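Local coordinates for tail fiber protein (Pseudomonas aeruginosa, PDB 6CL6), which forms part of the fiber of the R2 pyocin, a contractile injection system, and probably binds a receptor on the surface of target bacteria, at residues V304-P307 against D311-I314. Sequence-based numbering, arbitrary orientation.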
loop_
_atom_site.group_PDB
_atom_site.type_symbol
_atom_site.label_atom_id
_atom_site.label_comp_id
_atom_site.label_asym_id
_atom_site.label_seq_id
_atom_site.Cartn_x
_atom_site.Cartn_y
_atom_site.Cartn_z
ATOM N N VAL A 304 -74.944 -43.457 56.201
ATOM C CA VAL A 304 -76.122 -42.784 56.731
ATOM C C VAL A 304 -76.884 -43.762 57.609
ATOM O O VAL A 304 -76.963 -44.949 57.303
ATOM C CB VAL A 304 -76.999 -42.220 55.584
ATOM C CG1 VAL A 304 -77.585 -43.325 54.742
ATOM C CG2 VAL A 304 -78.080 -41.311 56.120
ATOM N N THR A 305 -77.436 -43.256 58.712
ATOM C CA THR A 305 -78.326 -44.054 59.569
ATOM C C THR A 305 -79.745 -43.914 59.046
ATOM O O THR A 305 -80.264 -42.790 58.924
ATOM C CB THR A 305 -78.237 -43.611 61.026
ATOM O OG1 THR A 305 -76.907 -43.831 61.513
ATOM C CG2 THR A 305 -79.221 -44.434 61.899
ATOM N N CYS A 306 -80.356 -45.041 58.715
ATOM C CA CYS A 306 -81.721 -45.089 58.215
ATOM C C CYS A 306 -82.654 -45.664 59.290
ATOM O O CYS A 306 -82.244 -46.528 60.082
ATOM C CB CYS A 306 -81.836 -45.969 56.952
ATOM S SG CYS A 306 -80.895 -45.440 55.565
ATOM N N PRO A 307 -83.900 -45.221 59.347
ATOM C CA PRO A 307 -84.868 -45.857 60.251
ATOM C C PRO A 307 -85.318 -47.188 59.665
ATOM O O PRO A 307 -85.107 -47.486 58.491
ATOM C CB PRO A 307 -86.033 -44.867 60.314
ATOM C CG PRO A 307 -85.736 -43.773 59.270
ATOM C CD PRO A 307 -84.583 -44.315 58.420
ATOM N N ASP A 311 -86.833 -44.286 54.757
ATOM C CA ASP A 311 -85.822 -43.514 54.048
ATOM C C ASP A 311 -84.981 -42.647 54.978
ATOM O O ASP A 311 -85.403 -42.240 56.065
ATOM C CB ASP A 311 -86.463 -42.579 53.011
ATOM C CG ASP A 311 -87.160 -43.306 51.895
ATOM O OD1 ASP A 311 -86.735 -44.405 51.522
ATOM O OD2 ASP A 311 -88.148 -42.748 51.382
ATOM N N ALA A 312 -83.785 -42.326 54.501
ATOM C CA ALA A 312 -82.984 -41.243 55.057
ATOM C C ALA A 312 -82.361 -40.496 53.896
ATOM O O ALA A 312 -81.954 -41.105 52.894
ATOM C CB ALA A 312 -81.894 -41.742 56.015
ATOM N N SER A 313 -82.254 -39.175 54.049
ATOM C CA SER A 313 -81.653 -38.322 53.040
ATOM C C SER A 313 -80.154 -38.211 53.259
ATOM O O SER A 313 -79.673 -38.233 54.392
ATOM C CB SER A 313 -82.280 -36.926 53.094
ATOM O OG SER A 313 -83.639 -36.975 52.713
ATOM N N ILE A 314 -79.407 -38.110 52.158
ATOM C CA ILE A 314 -77.975 -37.877 52.252
ATOM C C ILE A 314 -77.641 -36.608 51.481
ATOM O O ILE A 314 -78.355 -36.198 50.562
ATOM C CB ILE A 314 -77.111 -39.050 51.726
ATOM C CG1 ILE A 314 -77.424 -39.338 50.256
ATOM C CG2 ILE A 314 -77.313 -40.301 52.599
ATOM C CD1 ILE A 314 -76.372 -40.233 49.547
#
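Val304 turns CG1 into the slot between its backbone N and carbonyl carbon (chi1 66°), which sets CG2 anti to N; Ile314, with CG1 in the equivalent slot (chi1 59°), holds CG2 anti to its own carbonyl carbon. These rotations bring Ile314 CG2 against the branch of Val304, where the two side chains meet at roughly a right angle. The setting is a beta-arch in the C-terminal beta-sandwich, consistent with the H-type lectin relatives of this family. Strand 297-306 leaves one sheet, a three-residue link follows, and the chain returns in the facing sheet, antiparallel at 160° with segment axes 6.5 Å apart at closest. No hydrogen bond joins the two segments: Val304 and Cys306 pair through their backbones with Leu365 and Ala363, whereas Ala312 and Ile314 pair with Ile355 and Ala353, so contact across the arch rests on packing. Ile314 CG2 sits 3.6 Å from Val304 CB and 3.7 Å from Val304 CG1, wedged at the fork of the valine. Val304 CG2 reaches the neighbouring methyl, Ala312 CB, at 3.8 Å. That small methyl points into the arch and is met from several directions: Thr305 O approaches Ala312 CB to 3.5 Å, and Cys306 SG lies 3.9 Å from Ala312 CB, its thiol turned beside its own backbone N and also packed on Ile355. Asp311 starts away from the other segment at CB, and its carboxylate is held by two arginines, OD2 in a salt bridge with Arg346 and OD1 in one with Arg356. The Pro307 ring lies against the Asp311 carbonyl in plain van der Waals contact, with Pro307 CD 3.2 Å and Pro307 CG 3.6 Å from Asp311 O.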